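Local atomic coordinates of insulinase family protease (Yersinia pestis, PDB entry 3GO9), a protein that is predicted to be a protease of the insulinase (M16) family, whose members are typically zinc-dependent enzymes that cleave peptides. Residues Leu269-Asp274 with Thr439-Met444; Trp172-Lys177 with Ala250-Glu255; Asn358-Ala363 with Glu426-Leu431. All blocks are in the same frame, centred on the assembly; numbering follows the deposited sequence.

Interaction 1 of 3, residues Leu269-Asp274 with Thr439-Met444; sequences LSLMWD and TTLVLM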
loop_
_atom_site.group_PDB
_atom_site.type_symbol
_atom_site.label_atom_id
_atom_site.label_comp_id
_atom_site.label_asym_id
_atom_site.label_seq_id
_atom_site.Cartn_x
_atom_site.Cartn_y
_atom_site.Cartn_z
ATOM N N LEU A 269 -16.537 -14.516 -5.841
ATOM C CA LEU A 269 -17.124 -14.294 -4.541
ATOM C C LEU A 269 -16.032 -14.046 -3.524
ATOM O O LEU A 269 -15.144 -14.895 -3.334
ATOM C CB LEU A 269 -17.947 -15.549 -4.116
ATOM C CG LEU A 269 -18.518 -15.457 -2.694
ATOM C CD1 LEU A 269 -19.521 -14.290 -2.661
ATOM C CD2 LEU A 269 -19.205 -16.740 -2.277
ATOM N N SER A 270 -16.097 -12.889 -2.850
ATOM C CA SER A 270 -15.119 -12.547 -1.829
ATOM C C SER A 270 -15.797 -12.675 -0.460
ATOM O O SER A 270 -16.923 -12.213 -0.271
ATOM C CB SER A 270 -14.522 -11.166 -2.051
ATOM O OG SER A 270 -13.799 -11.137 -3.321
ATOM N N LEU A 271 -15.125 -13.372 0.437
ATOM C CA LEU A 271 -15.520 -13.479 1.839
ATOM C C LEU A 271 -14.598 -12.498 2.531
ATOM O O LEU A 271 -13.363 -12.720 2.623
ATOM C CB LEU A 271 -15.315 -14.926 2.366
ATOM C CG LEU A 271 -15.910 -16.066 1.545
ATOM C CD1 LEU A 271 -15.662 -17.400 2.317
ATOM C CD2 LEU A 271 -17.369 -15.925 1.205
HETATM N N MSE A 272 -15.167 -11.391 3.033
HETATM C CA MSE A 272 -14.373 -10.238 3.496
HETATM C C MSE A 272 -14.553 -9.955 4.949
HETATM O O MSE A 272 -15.650 -10.082 5.467
HETATM C CB MSE A 272 -14.798 -8.888 2.881
HETATM C CG MSE A 272 -15.459 -8.850 1.568
HETATM SE SE MSE A 272 -14.467 -7.507 0.658
HETATM C CE MSE A 272 -13.021 -8.765 0.547
ATOM N N TRP A 273 -13.490 -9.496 5.586
ATOM C CA TRP A 273 -13.565 -8.920 6.931
ATOM C C TRP A 273 -12.851 -7.556 6.918
ATOM O O TRP A 273 -11.767 -7.413 6.338
ATOM C CB TRP A 273 -12.873 -9.838 7.936
ATOM C CG TRP A 273 -13.538 -11.144 8.173
ATOM C CD1 TRP A 273 -14.369 -11.442 9.206
ATOM C CD2 TRP A 273 -13.429 -12.343 7.389
ATOM N NE1 TRP A 273 -14.804 -12.745 9.119
ATOM C CE2 TRP A 273 -14.241 -13.323 8.011
ATOM C CE3 TRP A 273 -12.777 -12.676 6.191
ATOM C CZ2 TRP A 273 -14.383 -14.625 7.498
ATOM C CZ3 TRP A 273 -12.931 -13.984 5.677
ATOM C CH2 TRP A 273 -13.727 -14.937 6.351
ATOM N N ASP A 274 -13.444 -6.554 7.575
ATOM C CA ASP A 274 -12.966 -5.203 7.544
ATOM C C ASP A 274 -13.033 -4.726 8.997
ATOM O O ASP A 274 -14.052 -4.940 9.665
ATOM C CB ASP A 274 -13.874 -4.383 6.646
ATOM C CG ASP A 274 -13.877 -2.912 7.015
ATOM O OD1 ASP A 274 -12.929 -2.228 6.611
ATOM O OD2 ASP A 274 -14.830 -2.471 7.685
ATOM N N THR A 439 -18.397 -13.145 8.178
ATOM C CA THR A 439 -17.868 -12.599 6.940
ATOM C C THR A 439 -18.929 -11.729 6.260
ATOM O O THR A 439 -20.133 -11.738 6.606
ATOM C CB THR A 439 -17.403 -13.733 5.979
ATOM O OG1 THR A 439 -16.469 -13.181 5.051
ATOM C CG2 THR A 439 -18.580 -14.365 5.271
ATOM N N THR A 440 -18.446 -10.938 5.284
ATOM C CA THR A 440 -19.271 -10.165 4.406
ATOM C C THR A 440 -19.112 -10.732 3.018
ATOM O O THR A 440 -17.976 -10.835 2.543
ATOM C CB THR A 440 -18.871 -8.713 4.440
ATOM O OG1 THR A 440 -19.089 -8.217 5.779
ATOM C CG2 THR A 440 -19.681 -7.888 3.459
ATOM N N LEU A 441 -20.219 -11.095 2.388
ATOM C CA LEU A 441 -20.183 -11.681 1.046
ATOM C C LEU A 441 -20.250 -10.622 -0.019
ATOM O O LEU A 441 -21.260 -9.915 -0.153
ATOM C CB LEU A 441 -21.299 -12.686 0.813
ATOM C CG LEU A 441 -21.448 -13.820 1.798
ATOM C CD1 LEU A 441 -22.641 -14.739 1.383
ATOM C CD2 LEU A 441 -20.154 -14.589 1.901
ATOM N N VAL A 442 -19.212 -10.562 -0.844
ATOM C CA VAL A 442 -19.170 -9.593 -1.929
ATOM C C VAL A 442 -19.006 -10.366 -3.238
ATOM O O VAL A 442 -17.955 -10.927 -3.485
ATOM C CB VAL A 442 -18.041 -8.601 -1.729
ATOM C CG1 VAL A 442 -18.007 -7.662 -2.980
ATOM C CG2 VAL A 442 -18.193 -7.821 -0.405
ATOM N N LEU A 443 -20.028 -10.349 -4.065
ATOM C CA LEU A 443 -20.032 -11.126 -5.322
ATOM C C LEU A 443 -19.831 -10.167 -6.463
ATOM O O LEU A 443 -20.703 -9.320 -6.692
ATOM C CB LEU A 443 -21.354 -11.823 -5.526
ATOM C CG LEU A 443 -21.404 -12.690 -6.801
ATOM C CD1 LEU A 443 -20.393 -13.823 -6.797
ATOM C CD2 LEU A 443 -22.773 -13.209 -6.989
HETATM N N MSE A 444 -18.756 -10.366 -7.214
HETATM C CA MSE A 444 -18.569 -9.588 -8.445
HETATM C C MSE A 444 -19.073 -10.476 -9.582
HETATM O O MSE A 444 -18.715 -11.643 -9.637
HETATM C CB MSE A 444 -17.120 -9.266 -8.673
HETATM C CG MSE A 444 -16.342 -9.021 -7.438
HETATM SE SE MSE A 444 -16.764 -7.287 -6.657
HETATM C CE MSE A 444 -15.561 -6.458 -7.926
HETATM O O HOH W 1 -17.141 -9.278 7.658
#
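Ser270 and Val442 face each other as a hydrogen-bonded pair of antiparallel strands 267-276 and 440-446, neighbours within a five-stranded mixed sheet. Ser270 N donates to Val442 O at 2.8 Å, and Val442 N returns a bond to Ser270 O. Met272 and Thr440 repeat the pattern with two further backbone bonds. Thr439 OG1, anti to its backbone N (chi1 -159°), also donates to Met272 O at 3.2 Å, from above the carbonyl plane. A water that donates to Met272 O accepts from Thr440 OG1.

The one aromatic contact lies just before strand 440-446 begins. Thr439 CB sits over a face of Trp273, 3.9 Å from the centroid of the six-membered ring, a CH-pi contact. Trp273 NE1 is hydrogen-bonded to Gln437 O.

Among the apolar contacts, Leu269 CB meets Leu443 CD1 at 4.0 Å, on the face where helix 341-358 packs against Leu269 and Leu271. On the other face Ser270 OG is hydrogen-bonded to His333 ND1, and His333 is a ligand of a bound zinc ion. Met272 O thus accepts from Thr440 N and a water, with a longer, out-of-plane bond from Thr439 OG1, where the pairing ends in a buried setting.

Interaction 2 of 3, residues Trp172-Lys177 with Ala250-Glu255; sequences WRYRLK and APLPPE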
loop_
_atom_site.group_PDB
_atom_site.type_symbol
_atom_site.label_atom_id
_atom_site.label_comp_id
_atom_site.label_asym_id
_atom_site.label_seq_id
_atom_site.Cartn_x
_atom_site.Cartn_y
_atom_site.Cartn_z
ATOM N N TRP A 172 -14.671 -0.286 -5.783
ATOM C CA TRP A 172 -14.259 0.945 -5.150
ATOM C C TRP A 172 -15.406 1.923 -4.938
ATOM O O TRP A 172 -15.510 2.484 -3.835
ATOM C CB TRP A 172 -13.053 1.564 -5.904
ATOM C CG TRP A 172 -12.456 2.722 -5.140
ATOM C CD1 TRP A 172 -12.379 4.005 -5.557
ATOM C CD2 TRP A 172 -11.860 2.680 -3.824
ATOM N NE1 TRP A 172 -11.784 4.785 -4.578
ATOM C CE2 TRP A 172 -11.451 3.998 -3.510
ATOM C CE3 TRP A 172 -11.630 1.674 -2.893
ATOM C CZ2 TRP A 172 -10.857 4.316 -2.305
ATOM C CZ3 TRP A 172 -11.003 2.002 -1.694
ATOM C CH2 TRP A 172 -10.647 3.303 -1.408
ATOM N N ARG A 173 -16.279 2.054 -5.920
ATOM C CA ARG A 173 -17.495 2.873 -5.814
ATOM C C ARG A 173 -18.343 2.422 -4.648
ATOM O O ARG A 173 -18.796 3.241 -3.846
ATOM C CB ARG A 173 -18.335 2.873 -7.095
ATOM C CG ARG A 173 -17.654 3.505 -8.276
ATOM C CD ARG A 173 -17.169 4.900 -7.960
ATOM N NE ARG A 173 -16.562 5.518 -9.121
ATOM C CZ ARG A 173 -15.873 6.647 -9.090
ATOM N NH1 ARG A 173 -15.716 7.316 -7.939
ATOM N NH2 ARG A 173 -15.356 7.116 -10.235
ATOM N N TYR A 174 -18.462 1.124 -4.466
ATOM C CA TYR A 174 -19.206 0.610 -3.294
ATOM C C TYR A 174 -18.495 0.932 -1.992
ATOM O O TYR A 174 -19.085 1.467 -1.059
ATOM C CB TYR A 174 -19.399 -0.910 -3.448
ATOM C CG TYR A 174 -20.166 -1.518 -2.311
ATOM C CD1 TYR A 174 -21.543 -1.311 -2.174
ATOM C CD2 TYR A 174 -19.547 -2.241 -1.348
ATOM C CE1 TYR A 174 -22.276 -1.874 -1.136
ATOM C CE2 TYR A 174 -20.275 -2.791 -0.269
ATOM C CZ TYR A 174 -21.629 -2.595 -0.170
ATOM O OH TYR A 174 -22.333 -3.114 0.890
ATOM N N ARG A 175 -17.195 0.631 -1.943
ATOM C CA ARG A 175 -16.438 0.785 -0.746
ATOM C C ARG A 175 -16.341 2.217 -0.251
ATOM O O ARG A 175 -16.283 2.428 0.954
ATOM C CB ARG A 175 -15.033 0.171 -0.899
ATOM C CG ARG A 175 -14.235 0.042 0.376
ATOM C CD ARG A 175 -14.801 -0.982 1.320
ATOM N NE ARG A 175 -14.267 -0.903 2.692
ATOM C CZ ARG A 175 -14.669 -0.034 3.624
ATOM N NH1 ARG A 175 -15.551 0.924 3.348
ATOM N NH2 ARG A 175 -14.136 -0.096 4.829
ATOM N N LEU A 176 -16.359 3.172 -1.187
ATOM C CA LEU A 176 -16.319 4.606 -0.916
ATOM C C LEU A 176 -17.579 5.134 -0.205
ATOM O O LEU A 176 -17.588 6.235 0.352
ATOM C CB LEU A 176 -16.225 5.348 -2.230
ATOM C CG LEU A 176 -14.881 5.465 -2.925
ATOM C CD1 LEU A 176 -15.080 6.101 -4.309
ATOM C CD2 LEU A 176 -13.948 6.342 -2.089
ATOM N N LYS A 177 -18.681 4.394 -0.273
ATOM C CA LYS A 177 -19.947 4.954 0.276
ATOM C C LYS A 177 -19.811 5.248 1.787
ATOM O O LYS A 177 -19.253 4.457 2.589
ATOM C CB LYS A 177 -21.129 4.052 -0.008
ATOM C CG LYS A 177 -21.490 3.900 -1.456
ATOM C CD LYS A 177 -22.627 2.962 -1.645
ATOM C CE LYS A 177 -23.192 3.077 -3.077
ATOM N NZ LYS A 177 -24.068 1.918 -3.399
ATOM N N ALA A 250 -15.445 4.578 5.702
ATOM C CA ALA A 250 -16.432 4.078 6.677
ATOM C C ALA A 250 -16.276 2.549 6.800
ATOM O O ALA A 250 -15.657 1.868 5.926
ATOM C CB ALA A 250 -17.798 4.400 6.234
ATOM N N PRO A 251 -16.837 1.967 7.858
ATOM C CA PRO A 251 -16.768 0.501 7.949
ATOM C C PRO A 251 -17.533 -0.137 6.790
ATOM O O PRO A 251 -18.499 0.431 6.274
ATOM C CB PRO A 251 -17.502 0.198 9.264
ATOM C CG PRO A 251 -17.404 1.496 10.055
ATOM C CD PRO A 251 -17.471 2.575 9.034
ATOM N N LEU A 252 -17.059 -1.301 6.359
ATOM C CA LEU A 252 -17.768 -2.088 5.373
ATOM C C LEU A 252 -19.107 -2.535 5.912
ATOM O O LEU A 252 -19.159 -3.170 6.960
ATOM C CB LEU A 252 -16.946 -3.293 5.002
ATOM C CG LEU A 252 -17.472 -4.164 3.875
ATOM C CD1 LEU A 252 -17.416 -3.535 2.467
ATOM C CD2 LEU A 252 -16.651 -5.452 3.900
ATOM N N PRO A 253 -20.195 -2.264 5.183
ATOM C CA PRO A 253 -21.476 -2.784 5.679
ATOM C C PRO A 253 -21.533 -4.292 5.702
ATOM O O PRO A 253 -20.902 -4.923 4.884
ATOM C CB PRO A 253 -22.510 -2.242 4.681
ATOM C CG PRO A 253 -21.856 -1.202 3.955
ATOM C CD PRO A 253 -20.381 -1.452 3.958
ATOM N N PRO A 254 -22.349 -4.866 6.609
ATOM C CA PRO A 254 -22.421 -6.307 6.746
ATOM C C PRO A 254 -23.241 -7.055 5.674
ATOM O O PRO A 254 -23.074 -8.279 5.494
ATOM C CB PRO A 254 -23.087 -6.477 8.112
ATOM C CG PRO A 254 -23.922 -5.265 8.277
ATOM C CD PRO A 254 -23.302 -4.170 7.488
ATOM N N GLU A 255 -24.110 -6.347 4.958
ATOM C CA GLU A 255 -25.039 -6.975 4.046
ATOM C C GLU A 255 -24.315 -7.573 2.813
ATOM O O GLU A 255 -23.336 -6.989 2.319
ATOM C CB GLU A 255 -26.124 -5.957 3.593
ATOM C CG GLU A 255 -27.055 -5.497 4.706
ATOM C CD GLU A 255 -26.445 -4.413 5.604
ATOM O OE1 GLU A 255 -25.462 -3.767 5.169
ATOM O OE2 GLU A 255 -26.946 -4.222 6.745
HETATM O O HOH W 2 -21.391 -5.120 2.213
HETATM O O HOH W 3 -16.487 4.144 3.050
HETATM O O HOH W 4 -19.493 1.937 3.431
#
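The guanidinium of Arg175 has the backbone of Leu252 over one face, with Leu252 CA 4.0 Å above the plane and over its centre. Ala250 O lies at its edge, near the plane. The Tyr174 ring is met at its edge by Leu252 CD1, 4.0 Å from Tyr174 CE2. The contact joins helix 170-175 and the residues after it to the proline-rich loop before strand 257-261, at the surface.

Arg175 NH1 and NH2 both donate to Ala250 O, end-on, each at 2.7 Å. The N-H...O angles, 141° and 143°, are bent because two donors share one acceptor. Chi1 (-169°) sets CG of Arg175 anti to the backbone N, and the chain then bends at chi2. The side chains of Arg175 and Leu252 cross at about a right angle, Arg175 CD 3.8 Å from Leu252 CD1. Arg175 NE is buried without a partner.

Tyr174 and Pro253 meet tip to tip, Tyr174 OH lying 3.6 Å from Pro253 CG. Tyr174 OH donates to a water that donates to Pro253 O and Glu255 O. A second water donates to Arg175 O and Lys177 O and accepts from Ala250 N.

The contact thus combines a two-nitrogen grip on one carbonyl, water bridges and apolar contacts of Leu252 and Pro253. Arg175 NH2 also forms a salt bridge with Asp274, whose carboxylate probably offsets the charge and helps orient the guanidinium.

Interaction 3 of 3, residues Asn358-Ala363 with Glu426-Leu431; sequences NGLSQA and ELNREL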
loop_
_atom_site.group_PDB
_atom_site.type_symbol
_atom_site.label_atom_id
_atom_site.label_comp_id
_atom_site.label_asym_id
_atom_site.label_seq_id
_atom_site.Cartn_x
_atom_site.Cartn_y
_atom_site.Cartn_z
ATOM N N ASN A 358 -12.726 -26.685 15.148
ATOM C CA ASN A 358 -11.666 -27.604 15.530
ATOM C C ASN A 358 -10.243 -27.189 15.222
ATOM O O ASN A 358 -9.289 -27.766 15.784
ATOM C CB ASN A 358 -11.962 -28.945 14.868
ATOM C CG ASN A 358 -13.276 -29.541 15.364
ATOM O OD1 ASN A 358 -14.106 -30.023 14.581
ATOM N ND2 ASN A 358 -13.467 -29.496 16.678
ATOM N N GLY A 359 -10.065 -26.215 14.342
ATOM C CA GLY A 359 -8.768 -25.733 13.998
ATOM C C GLY A 359 -7.900 -26.712 13.267
ATOM O O GLY A 359 -8.388 -27.677 12.637
ATOM N N LEU A 360 -6.620 -26.459 13.371
ATOM C CA LEU A 360 -5.589 -27.277 12.778
ATOM C C LEU A 360 -5.391 -28.509 13.645
ATOM O O LEU A 360 -5.588 -28.477 14.859
ATOM C CB LEU A 360 -4.296 -26.485 12.698
ATOM C CG LEU A 360 -4.222 -25.289 11.766
ATOM C CD1 LEU A 360 -2.750 -24.920 11.594
ATOM C CD2 LEU A 360 -4.870 -25.599 10.421
ATOM N N SER A 361 -4.968 -29.589 13.006
ATOM C CA SER A 361 -4.418 -30.732 13.740
ATOM C C SER A 361 -3.012 -30.420 14.238
ATOM O O SER A 361 -2.345 -29.496 13.756
ATOM C CB SER A 361 -4.341 -31.973 12.838
ATOM O OG SER A 361 -3.373 -31.792 11.853
ATOM N N GLN A 362 -2.526 -31.221 15.169
ATOM C CA GLN A 362 -1.177 -31.024 15.652
ATOM C C GLN A 362 -0.186 -31.204 14.534
ATOM O O GLN A 362 0.807 -30.501 14.459
ATOM C CB GLN A 362 -0.859 -32.023 16.774
ATOM C CG GLN A 362 0.531 -31.807 17.405
ATOM C CD GLN A 362 0.591 -30.547 18.228
ATOM O OE1 GLN A 362 -0.205 -30.356 19.158
ATOM N NE2 GLN A 362 1.527 -29.662 17.881
ATOM N N ALA A 363 -0.429 -32.187 13.657
ATOM C CA ALA A 363 0.503 -32.429 12.559
ATOM C C ALA A 363 0.536 -31.254 11.582
ATOM O O ALA A 363 1.606 -30.858 11.101
ATOM C CB ALA A 363 0.132 -33.726 11.811
ATOM N N GLU A 426 -3.296 -21.934 21.117
ATOM C CA GLU A 426 -3.304 -20.486 20.904
ATOM C C GLU A 426 -3.669 -20.186 19.478
ATOM O O GLU A 426 -4.553 -19.318 19.213
ATOM C CB GLU A 426 -1.954 -19.876 21.255
ATOM C CG GLU A 426 -1.647 -19.859 22.729
ATOM C CD GLU A 426 -0.197 -19.474 23.079
ATOM O OE1 GLU A 426 0.743 -19.608 22.261
ATOM O OE2 GLU A 426 0.012 -19.072 24.237
ATOM N N LEU A 427 -3.009 -20.873 18.545
ATOM C CA LEU A 427 -3.326 -20.608 17.124
ATOM C C LEU A 427 -4.792 -21.020 16.840
ATOM O O LEU A 427 -5.503 -20.319 16.157
ATOM C CB LEU A 427 -2.375 -21.328 16.176
ATOM C CG LEU A 427 -2.473 -20.853 14.704
ATOM C CD1 LEU A 427 -2.203 -19.360 14.574
ATOM C CD2 LEU A 427 -1.538 -21.555 13.758
ATOM N N ASN A 428 -5.233 -22.162 17.353
ATOM C CA ASN A 428 -6.635 -22.568 17.123
ATOM C C ASN A 428 -7.672 -21.633 17.751
ATOM O O ASN A 428 -8.757 -21.410 17.189
ATOM C CB ASN A 428 -6.831 -24.026 17.583
ATOM C CG ASN A 428 -6.302 -25.008 16.592
ATOM O OD1 ASN A 428 -5.941 -24.625 15.489
ATOM N ND2 ASN A 428 -6.233 -26.304 16.977
ATOM N N ARG A 429 -7.388 -21.091 18.932
ATOM C CA ARG A 429 -8.269 -20.086 19.515
ATOM C C ARG A 429 -8.389 -18.854 18.634
ATOM O O ARG A 429 -9.488 -18.342 18.479
ATOM C CB ARG A 429 -7.799 -19.683 20.901
ATOM C CG ARG A 429 -8.615 -18.596 21.562
ATOM C CD ARG A 429 -10.051 -19.023 21.795
ATOM N NE ARG A 429 -10.123 -20.199 22.702
ATOM C CZ ARG A 429 -11.236 -20.844 23.068
ATOM N NH1 ARG A 429 -12.444 -20.477 22.650
ATOM N NH2 ARG A 429 -11.130 -21.881 23.911
ATOM N N GLU A 430 -7.255 -18.390 18.108
ATOM C CA GLU A 430 -7.202 -17.220 17.198
ATOM C C GLU A 430 -8.045 -17.536 15.944
ATOM O O GLU A 430 -8.911 -16.735 15.533
ATOM C CB GLU A 430 -5.753 -16.922 16.852
ATOM C CG GLU A 430 -5.533 -15.732 15.986
ATOM C CD GLU A 430 -5.888 -14.418 16.623
ATOM O OE1 GLU A 430 -5.579 -14.229 17.807
ATOM O OE2 GLU A 430 -6.459 -13.546 15.901
ATOM N N LEU A 431 -7.884 -18.724 15.407
ATOM C CA LEU A 431 -8.702 -19.139 14.263
ATOM C C LEU A 431 -10.195 -19.103 14.591
ATOM O O LEU A 431 -11.021 -18.619 13.783
ATOM C CB LEU A 431 -8.316 -20.552 13.793
ATOM C CG LEU A 431 -7.164 -20.705 12.847
ATOM C CD1 LEU A 431 -6.748 -22.176 12.801
ATOM C CD2 LEU A 431 -7.514 -20.141 11.449
#
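A tight turn between helix 341-358 and helix 362-377 is held here by a side chain of helix 424-435. Asn428 reaches into the turn and bonds both polar groups of the Leu360 backbone. Its CG stands anti to the carbonyl carbon (chi1 -78°). Leu360 N donates to Asn428 OD1 at 2.9 Å, from a position tilted out of the side-chain carbonyl plane. Asn428 ND2 donates to Leu360 O at 3.1 Å. This second bond is the straighter, at 166°. It lies in the carbonyl plane on a lone pair of Leu360 O, and the acceptor is also near the plane of the Asn428 amide. The two bonds fix the rotation of the amide, since OD1 and ND2 each have a distinct role.

Gly359 lets the amide come this close. Its CA lies 3.4 Å from Asn428 OD1, and a CB would point toward the helix and clash with Asn428 CG. Its positive phi (67°) also favours glycine.

Leu360 adds an apolar contact beside the amide. Leu360 CD1 approaches Leu427 CD2 at 4.2 Å. Leu360 CG approaches Leu431 CD1 at 4.1 Å, the two side chains crossing at about a right angle. Leu427 also packs on Phe365 and Leu368 of helix 362-377, and on Ala295 of helix 283-309, while Leu431 packs on Leu299 of that helix.

Ser361 then takes the N-cap position of the next helix. The whole is a short interhelical connection, with a glycine ending one helix and a serine N-cap starting the next, held by an asparagine of a third helix.

Interaction 2 comes first along the chain. It closes a loop of 72 residues between helix 170-175, of the insulinase (M16) part, and the loop before strand 257-261, of the M16 inactive-domain part. Interaction 1 opens after it, so the two are in series. Its 164-residue loop is mostly helical and returns strand 440-446 beside strand 267-276. Interaction 3 is nested inside that loop and joins the linker between helices 341-358 and 362-377 to helix 424-435. That helix directly precedes strand 440-446. Interactions 1 and 2 touch through Asp274, which binds Arg175 and Leu252 and so connects the five-stranded sheet to helix 170-175. Interaction 3 touches neither.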